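Local coordinates for carbohydrate binding protein (Flavobacterium johnsoniae, PDB 3HZB), which binds calcium ions through the betagamma-crystallin domain described here, one piece of a longer protein that is probably carbohydrate-binding, at residues D1-V5 with G16-I20; V5-Y11 with D37-R42; G46-I50 with S81-N87. One frame throughout, in Å; residues are numbered along the deposited sequence.

Interaction 1. Residues D1-V5 with G16-I20; sequences DVITV and GGLTI
A beta hairpin, with a classic bulge at its open end, pairs I3, T4 and V5 of strand 3-6 with L18, G17 and G16 of strand 15-18. The short strand axes run 151° apart and 4.7 Å from each other at closest approach, an antiparallel arrangement. V5 and G16 form a hydrogen-bonded pair with both backbone bonds made, T4 and G17 a non-hydrogen-bonded one. The bond from L18 N to I3 O is short, 2.7 Å, and nearly straight at 171°. The return bond, from I3 N to L18 O, measures 3.2 Å. V2 and I3 both face L18, which makes the bulge, and V2 N adds a weak bond to the same oxygen. On the buried face L18 meets two side chains of strand 3-6: its CD1 lies 3.9 Å from V5 CG1, the two side chains crossing at about a right angle, and 4.2 Å from I3 CG2. With CG1 anti to the carbonyl carbon (chi1 -64°), V5 CG2 falls between the backbone N and the carbonyl carbon and comes to 3.5 Å from G16 O. On the other face the carboxylate of D1 rests against backbone, with CG 3.6 Å from G17 CA, where no side chain intervenes. T4 OG1 is hydrogen-bonded to OE1 of Q45 of the second subunit. The hairpin belongs to the Greek-key fold of betagamma-crystallin domains.

Interaction 2. Residues V5-Y11 with D37-R42; sequences VYKDCNY and DISSLR. With CA (calcium ion), chain L.
D37 and K7 begin the contact with a salt bridge: K7 NZ reaches D37 OD1 at 2.9 Å on its syn side, 21° out of the carboxylate plane. D37 O also binds the calcium ion, alongside K7 O at 2.4 Å. I38 is buried, its CD1 3.7 Å from V5 CB. S39 OG is the third calcium ligand from these segments, at 2.5 Å; three waters and D77 complete the site, and N76 also holds this hydroxyl. S39 N donates to Y6 O almost straight on, and S40 N adds a weak bond to the same oxygen, giving a classic bulge. S40 OG lies between its backbone N and carbonyl carbon (chi1 64°), where it donates to D8 O at 2.7 Å and takes a weak bond from Y11 N. L41 lies side by side with V5. Y11 CG lies over one face of the R42 guanidinium, offset toward the rim, in an off-centre cation-pi contact (R42 CZ to the Y11 ring centroid 4.5 Å), the planes 35° apart; R42 NE makes a weak bond to Y6 OH and its NH1 bonds to N65 of the second subunit. The D37-I38-S39-S40 run matches the closing part of N/D-N/D-X-X-S/T-S, the calcium-binding motif of betagamma-crystallins.

Interaction 3. Residues G46-I50 with S81-N87; sequences GYQAI and SIRVIAN
The side-chain amides of Q48 and N87 stack, one face of each on the other, with planes 14° apart and Q48 CD 3.6 Å from N87 CG. The anti position of N87 CG relative to its backbone N (chi1 -174°) places this amide against that of Q48. The ring of Y47 is approached obliquely by A86, whose CA stands 4.3 Å from Y47 CD1. Between these strands the backbone ladder is regular: Q48 with I85 and I50 with R83 are hydrogen-bonded pairs, A49 with V84 a non-hydrogen-bonded one. I50 N to R83 O, 2.7 Å, is the straightest bond. N87 N, by contrast, meets G46 O from above the carbonyl plane, 57° out of it, as the strand ends. On the Q48 face, I85 CG1 touches Q48 CG at 3.5 Å and I85 CD1 meets I50 CG1 at 4.1 Å, while R83 turns to D22 in a salt bridge. On the other face A49 CB meets I82 CG2 at 4.1 Å. The pair forms the middle of a four-stranded sheet, strand 21-23 bordering 81-86 and strand 60-64 bordering 47-52, while A49 and V84 pack on I3 of strand 3-6.

How the interactions relate
From the N terminus, strand 3-6 is used twice: interaction 1 closes the short hairpin loop to 16-20, and interaction 2 closes a longer loop, from 5-11 to 37-42. Their segments alternate along the chain and share V5, so the two contacts cross, with strand 3-6 in the middle of its three-stranded sheet; T4 O to R42 N, 2.9 Å, is a probable hydrogen bond joining them. Interaction 3 opens only afterwards, closing a loop of 30 intervening residues and pairing two strands of the second sheet. I3 of the first sheet and I38 of the loop before strand 40-43 both pack on strand 81-86: I3 CD1 lies 3.4 Å from V84 CG1, and I38 CD1 3.6 Å from I82 CD1.

Interaction 1. Residues D1-V5 with G16-I20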
loop_
_atom_site.group_PDB
_atom_site.type_symbol
_atom_site.label_atom_id
_atom_site.label_comp_id
_atom_site.label_asym_id
_atom_site.label_seq_id
_atom_site.Cartn_x
_atom_site.Cartn_y
_atom_site.Cartn_z
ATOM N N ASP B 1 13.925 0.067 -2.349
ATOM C CA ASP B 1 12.886 0.641 -3.253
ATOM C C ASP B 1 11.599 0.937 -2.496
ATOM O O ASP B 1 10.988 0.041 -1.911
ATOM C CB ASP B 1 12.590 -0.327 -4.400
ATOM C CG ASP B 1 13.810 -0.613 -5.249
ATOM O OD1 ASP B 1 14.427 0.351 -5.751
ATOM O OD2 ASP B 1 14.150 -1.803 -5.418
ATOM N N VAL B 2 11.184 2.196 -2.521
ATOM C CA VAL B 2 9.972 2.612 -1.832
ATOM C C VAL B 2 8.740 2.426 -2.708
ATOM O O VAL B 2 7.610 2.533 -2.236
ATOM C CB VAL B 2 10.060 4.087 -1.403
ATOM C CG1 VAL B 2 11.155 4.253 -0.361
ATOM C CG2 VAL B 2 10.337 4.965 -2.613
ATOM N N ILE B 3 8.966 2.154 -3.988
ATOM C CA ILE B 3 7.867 1.943 -4.919
ATOM C C ILE B 3 8.196 0.829 -5.901
ATOM O O ILE B 3 9.296 0.769 -6.441
ATOM C CB ILE B 3 7.546 3.233 -5.704
ATOM C CG1 ILE B 3 6.973 4.283 -4.743
ATOM C CG2 ILE B 3 6.567 2.936 -6.825
ATOM C CD1 ILE B 3 6.674 5.607 -5.386
ATOM N N THR B 4 7.243 -0.071 -6.108
ATOM C CA THR B 4 7.432 -1.163 -7.047
ATOM C C THR B 4 6.283 -1.116 -8.047
ATOM O O THR B 4 5.121 -1.014 -7.663
ATOM C CB THR B 4 7.445 -2.532 -6.334
ATOM O OG1 THR B 4 8.507 -2.556 -5.371
ATOM C CG2 THR B 4 7.673 -3.651 -7.339
ATOM N N VAL B 5 6.616 -1.154 -9.331
ATOM C CA VAL B 5 5.601 -1.124 -10.373
ATOM C C VAL B 5 5.538 -2.503 -11.014
ATOM O O VAL B 5 6.569 -3.090 -11.345
ATOM C CB VAL B 5 5.924 -0.048 -11.428
ATOM C CG1 VAL B 5 5.890 1.317 -10.770
ATOM C CG2 VAL B 5 7.302 -0.298 -12.051
ATOM N N GLY B 16 9.496 -3.584 -11.420
ATOM C CA GLY B 16 10.635 -2.689 -11.393
ATOM C C GLY B 16 10.605 -1.918 -10.084
ATOM O O GLY B 16 9.550 -1.451 -9.664
ATOM N N GLY B 17 11.755 -1.796 -9.433
ATOM C CA GLY B 17 11.815 -1.071 -8.178
ATOM C C GLY B 17 12.266 0.361 -8.397
ATOM O O GLY B 17 13.255 0.602 -9.093
ATOM N N LEU B 18 11.543 1.309 -7.805
ATOM C CA LEU B 18 11.872 2.723 -7.950
ATOM C C LEU B 18 12.150 3.376 -6.597
ATOM O O LEU B 18 11.630 2.950 -5.566
ATOM C CB LEU B 18 10.719 3.479 -8.619
ATOM C CG LEU B 18 10.017 2.859 -9.831
ATOM C CD1 LEU B 18 8.882 3.781 -10.276
ATOM C CD2 LEU B 18 11.001 2.633 -10.955
ATOM N N THR B 19 12.986 4.408 -6.613
ATOM C CA THR B 19 13.309 5.159 -5.410
ATOM C C THR B 19 13.027 6.616 -5.752
ATOM O O THR B 19 12.542 6.914 -6.846
ATOM C CB THR B 19 14.799 5.001 -5.003
ATOM O OG1 THR B 19 15.647 5.374 -6.098
ATOM C CG2 THR B 19 15.090 3.566 -4.600
ATOM N N ILE B 20 13.309 7.522 -4.822
ATOM C CA ILE B 20 13.081 8.942 -5.068
ATOM C C ILE B 20 13.792 9.349 -6.352
ATOM O O ILE B 20 14.952 8.995 -6.565
ATOM C CB ILE B 20 13.618 9.800 -3.902
ATOM C CG1 ILE B 20 12.746 9.594 -2.661
ATOM C CG2 ILE B 20 13.653 11.269 -4.304
ATOM C CD1 ILE B 20 11.318 10.079 -2.825
#

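Interaction 2. Residues V5-Y11 with D37-R42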
loop_
_atom_site.group_PDB
_atom_site.type_symbol
_atom_site.label_atom_id
_atom_site.label_comp_id
_atom_site.label_asym_id
_atom_site.label_seq_id
_atom_site.Cartn_x
_atom_site.Cartn_y
_atom_site.Cartn_z
ATOM N N VAL B 5 6.616 -1.154 -9.331
ATOM C CA VAL B 5 5.601 -1.124 -10.373
ATOM C C VAL B 5 5.538 -2.503 -11.014
ATOM O O VAL B 5 6.569 -3.090 -11.345
ATOM C CB VAL B 5 5.924 -0.048 -11.428
ATOM C CG1 VAL B 5 5.890 1.317 -10.770
ATOM C CG2 VAL B 5 7.302 -0.298 -12.051
ATOM N N TYR B 6 4.325 -3.020 -11.178
ATOM C CA TYR B 6 4.150 -4.349 -11.743
ATOM C C TYR B 6 3.500 -4.363 -13.108
ATOM O O TYR B 6 2.657 -3.518 -13.427
ATOM C CB TYR B 6 3.319 -5.227 -10.803
ATOM C CG TYR B 6 3.904 -5.395 -9.423
ATOM C CD1 TYR B 6 3.760 -4.397 -8.461
ATOM C CD2 TYR B 6 4.591 -6.558 -9.071
ATOM C CE1 TYR B 6 4.280 -4.547 -7.185
ATOM C CE2 TYR B 6 5.120 -6.719 -7.789
ATOM C CZ TYR B 6 4.959 -5.706 -6.854
ATOM O OH TYR B 6 5.475 -5.838 -5.588
ATOM N N LYS B 7 3.890 -5.356 -13.899
ATOM C CA LYS B 7 3.359 -5.524 -15.238
ATOM C C LYS B 7 1.883 -5.905 -15.184
ATOM O O LYS B 7 1.100 -5.412 -15.968
ATOM C CB LYS B 7 4.141 -6.608 -15.985
ATOM C CG LYS B 7 3.732 -6.786 -17.447
ATOM C CD LYS B 7 4.503 -7.940 -18.088
ATOM C CE LYS B 7 4.202 -8.057 -19.575
ATOM N NZ LYS B 7 4.816 -6.937 -20.347
ATOM N N ASP B 8 1.505 -6.777 -14.254
ATOM C CA ASP B 8 0.112 -7.207 -14.142
ATOM C C ASP B 8 -0.599 -6.685 -12.906
ATOM O O ASP B 8 0.025 -6.178 -11.979
ATOM C CB ASP B 8 0.024 -8.737 -14.127
ATOM C CG ASP B 8 0.553 -9.367 -15.393
ATOM O OD1 ASP B 8 0.547 -8.693 -16.442
ATOM O OD2 ASP B 8 0.960 -10.545 -15.341
ATOM N N CYS B 9 -1.920 -6.830 -12.898
ATOM C CA CYS B 9 -2.721 -6.410 -11.759
ATOM C C CYS B 9 -2.442 -7.350 -10.591
ATOM O O CYS B 9 -1.868 -8.420 -10.778
ATOM C CB CYS B 9 -4.208 -6.413 -12.141
ATOM S SG CYS B 9 -4.622 -4.907 -13.077
ATOM N N ASN B 10 -2.820 -6.934 -9.386
ATOM C CA ASN B 10 -2.607 -7.744 -8.191
ATOM C C ASN B 10 -1.137 -7.972 -7.852
ATOM O O ASN B 10 -0.762 -9.027 -7.332
ATOM C CB ASN B 10 -3.321 -9.087 -8.341
ATOM C CG ASN B 10 -4.825 -8.937 -8.380
ATOM O OD1 ASN B 10 -5.528 -9.769 -8.954
ATOM N ND2 ASN B 10 -5.330 -7.877 -7.756
ATOM N N TYR B 11 -0.305 -6.981 -8.162
ATOM C CA TYR B 11 1.124 -7.038 -7.854
ATOM C C TYR B 11 1.827 -8.304 -8.338
ATOM O O TYR B 11 2.518 -8.977 -7.568
ATOM C CB TYR B 11 1.316 -6.875 -6.341
ATOM C CG TYR B 11 0.374 -5.856 -5.736
ATOM C CD1 TYR B 11 -0.659 -6.249 -4.881
ATOM C CD2 TYR B 11 0.473 -4.506 -6.069
ATOM C CE1 TYR B 11 -1.578 -5.319 -4.375
ATOM C CE2 TYR B 11 -0.435 -3.571 -5.574
ATOM C CZ TYR B 11 -1.460 -3.983 -4.732
ATOM O OH TYR B 11 -2.381 -3.062 -4.280
ATOM N N ASP B 37 2.490 -0.288 -20.066
ATOM C CA ASP B 37 2.506 -1.669 -19.594
ATOM C C ASP B 37 2.223 -1.856 -18.105
ATOM O O ASP B 37 1.747 -2.907 -17.699
ATOM C CB ASP B 37 3.880 -2.268 -19.928
ATOM C CG ASP B 37 3.916 -3.781 -19.820
ATOM O OD1 ASP B 37 4.832 -4.300 -19.152
ATOM O OD2 ASP B 37 3.049 -4.449 -20.416
ATOM N N ILE B 38 2.527 -0.861 -17.281
ATOM C CA ILE B 38 2.297 -0.995 -15.845
ATOM C C ILE B 38 0.814 -1.152 -15.503
ATOM O O ILE B 38 -0.038 -0.478 -16.086
ATOM C CB ILE B 38 2.892 0.217 -15.086
ATOM C CG1 ILE B 38 4.414 0.231 -15.272
ATOM C CG2 ILE B 38 2.539 0.140 -13.603
ATOM C CD1 ILE B 38 5.101 1.484 -14.734
ATOM N N SER B 39 0.511 -2.053 -14.565
ATOM C CA SER B 39 -0.874 -2.300 -14.155
ATOM C C SER B 39 -1.154 -2.194 -12.659
ATOM O O SER B 39 -2.301 -2.021 -12.254
ATOM C CB SER B 39 -1.334 -3.666 -14.650
ATOM O OG SER B 39 -1.554 -3.619 -16.039
ATOM N N SER B 40 -0.127 -2.329 -11.833
ATOM C CA SER B 40 -0.326 -2.194 -10.394
ATOM C C SER B 40 0.949 -1.659 -9.761
ATOM O O SER B 40 2.024 -1.714 -10.367
ATOM C CB SER B 40 -0.748 -3.532 -9.754
ATOM O OG SER B 40 0.244 -4.536 -9.860
ATOM N N LEU B 41 0.821 -1.112 -8.556
ATOM C CA LEU B 41 1.970 -0.548 -7.861
ATOM C C LEU B 41 1.876 -0.675 -6.355
ATOM O O LEU B 41 0.806 -0.529 -5.776
ATOM C CB LEU B 41 2.119 0.948 -8.151
ATOM C CG LEU B 41 2.123 1.569 -9.541
ATOM C CD1 LEU B 41 0.707 1.639 -10.096
ATOM C CD2 LEU B 41 2.697 2.976 -9.423
ATOM N N ARG B 42 3.013 -0.941 -5.725
ATOM C CA ARG B 42 3.068 -0.997 -4.275
ATOM C C ARG B 42 3.784 0.294 -3.914
ATOM O O ARG B 42 4.785 0.651 -4.537
ATOM C CB ARG B 42 3.895 -2.184 -3.781
ATOM C CG ARG B 42 3.171 -3.520 -3.778
ATOM C CD ARG B 42 4.094 -4.603 -3.248
ATOM N NE ARG B 42 3.522 -5.941 -3.362
ATOM C CZ ARG B 42 2.654 -6.468 -2.503
ATOM N NH1 ARG B 42 2.245 -5.773 -1.448
ATOM N NH2 ARG B 42 2.193 -7.696 -2.704
HETATM CA CA CA L . -0.123 -4.518 -17.875
HETATM O O HOH W 1 -1.207 -7.048 -17.554
HETATM O O HOH W 2 3.739 -8.695 -5.001
HETATM O O HOH W 3 0.889 -5.596 -20.011
HETATM O O HOH W 4 -2.496 -5.141 -18.834
#

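Interaction 3. Residues G46-I50 with S81-N87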
loop_
_atom_site.group_PDB
_atom_site.type_symbol
_atom_site.label_atom_id
_atom_site.label_comp_id
_atom_site.label_asym_id
_atom_site.label_seq_id
_atom_site.Cartn_x
_atom_site.Cartn_y
_atom_site.Cartn_z
ATOM N N GLY B 46 4.922 7.129 3.166
ATOM C CA GLY B 46 5.889 8.214 3.210
ATOM C C GLY B 46 6.399 8.606 1.840
ATOM O O GLY B 46 7.154 9.568 1.701
ATOM N N TYR B 47 5.980 7.862 0.820
ATOM C CA TYR B 47 6.400 8.132 -0.548
ATOM C C TYR B 47 5.209 8.043 -1.476
ATOM O O TYR B 47 4.165 7.516 -1.104
ATOM C CB TYR B 47 7.460 7.119 -0.968
ATOM C CG TYR B 47 8.665 7.154 -0.073
ATOM C CD1 TYR B 47 9.673 8.095 -0.269
ATOM C CD2 TYR B 47 8.766 6.294 1.019
ATOM C CE1 TYR B 47 10.752 8.183 0.602
ATOM C CE2 TYR B 47 9.843 6.373 1.899
ATOM C CZ TYR B 47 10.831 7.319 1.684
ATOM O OH TYR B 47 11.899 7.404 2.547
ATOM N N GLN B 48 5.363 8.563 -2.686
ATOM C CA GLN B 48 4.281 8.518 -3.654
ATOM C C GLN B 48 4.795 8.602 -5.077
ATOM O O GLN B 48 5.891 9.104 -5.328
ATOM C CB GLN B 48 3.285 9.646 -3.386
ATOM C CG GLN B 48 3.918 11.012 -3.231
ATOM C CD GLN B 48 2.918 12.055 -2.768
ATOM O OE1 GLN B 48 3.290 13.170 -2.395
ATOM N NE2 GLN B 48 1.641 11.700 -2.794
ATOM N N ALA B 49 3.997 8.087 -6.006
ATOM C CA ALA B 49 4.366 8.101 -7.410
ATOM C C ALA B 49 3.424 8.987 -8.209
ATOM O O ALA B 49 2.207 8.904 -8.068
ATOM C CB ALA B 49 4.343 6.684 -7.975
ATOM N N ILE B 50 4.002 9.861 -9.023
ATOM C CA ILE B 50 3.215 10.726 -9.888
ATOM C C ILE B 50 3.327 10.075 -11.261
ATOM O O ILE B 50 4.428 9.965 -11.808
ATOM C CB ILE B 50 3.801 12.144 -9.994
ATOM C CG1 ILE B 50 3.968 12.764 -8.602
ATOM C CG2 ILE B 50 2.902 12.989 -10.880
ATOM C CD1 ILE B 50 2.675 12.876 -7.815
ATOM N N SER B 81 5.960 7.631 -18.160
ATOM C CA SER B 81 7.002 8.208 -17.321
ATOM C C SER B 81 6.457 8.360 -15.909
ATOM O O SER B 81 5.243 8.465 -15.704
ATOM C CB SER B 81 7.513 9.550 -17.876
ATOM O OG SER B 81 6.491 10.514 -18.000
ATOM N N ILE B 82 7.361 8.348 -14.938
ATOM C CA ILE B 82 6.983 8.429 -13.534
ATOM C C ILE B 82 7.978 9.231 -12.718
ATOM O O ILE B 82 9.172 9.261 -13.022
ATOM C CB ILE B 82 6.935 7.018 -12.906
ATOM C CG1 ILE B 82 5.957 6.132 -13.672
ATOM C CG2 ILE B 82 6.554 7.106 -11.438
ATOM C CD1 ILE B 82 5.980 4.683 -13.224
ATOM N N ARG B 83 7.472 9.877 -11.673
ATOM C CA ARG B 83 8.307 10.638 -10.766
ATOM C C ARG B 83 7.915 10.200 -9.365
ATOM O O ARG B 83 6.730 10.152 -9.025
ATOM C CB ARG B 83 8.093 12.143 -10.945
ATOM C CG ARG B 83 8.601 12.666 -12.285
ATOM C CD ARG B 83 8.367 14.151 -12.415
ATOM N NE ARG B 83 9.071 14.901 -11.380
ATOM C CZ ARG B 83 8.521 15.884 -10.677
ATOM N NH1 ARG B 83 7.257 16.228 -10.901
ATOM N NH2 ARG B 83 9.234 16.523 -9.754
ATOM N N VAL B 84 8.922 9.845 -8.576
ATOM C CA VAL B 84 8.722 9.398 -7.210
ATOM C C VAL B 84 9.159 10.536 -6.298
ATOM O O VAL B 84 10.275 11.041 -6.421
ATOM C CB VAL B 84 9.574 8.143 -6.914
ATOM C CG1 VAL B 84 9.350 7.684 -5.484
ATOM C CG2 VAL B 84 9.206 7.027 -7.892
ATOM N N ILE B 85 8.269 10.943 -5.397
ATOM C CA ILE B 85 8.551 12.030 -4.467
ATOM C C ILE B 85 8.122 11.667 -3.045
ATOM O O ILE B 85 7.375 10.717 -2.831
ATOM C CB ILE B 85 7.803 13.320 -4.875
ATOM C CG1 ILE B 85 6.291 13.092 -4.793
ATOM C CG2 ILE B 85 8.207 13.734 -6.282
ATOM C CD1 ILE B 85 5.470 14.322 -5.121
ATOM N N ALA B 86 8.602 12.433 -2.073
ATOM C CA ALA B 86 8.247 12.183 -0.685
ATOM C C ALA B 86 6.766 12.482 -0.483
ATOM O O ALA B 86 6.184 13.298 -1.200
ATOM C CB ALA B 86 9.088 13.060 0.236
ATOM N N ASN B 87 6.160 11.810 0.490
ATOM C CA ASN B 87 4.750 12.015 0.803
ATOM C C ASN B 87 4.611 12.321 2.290
ATOM O O ASN B 87 5.653 12.524 2.946
ATOM C CB ASN B 87 3.927 10.769 0.459
ATOM C CG ASN B 87 2.432 10.995 0.627
ATOM O OD1 ASN B 87 1.638 10.051 0.604
ATOM N ND2 ASN B 87 2.039 12.254 0.788
HETATM O O HOH W 5 2.381 7.206 0.686
#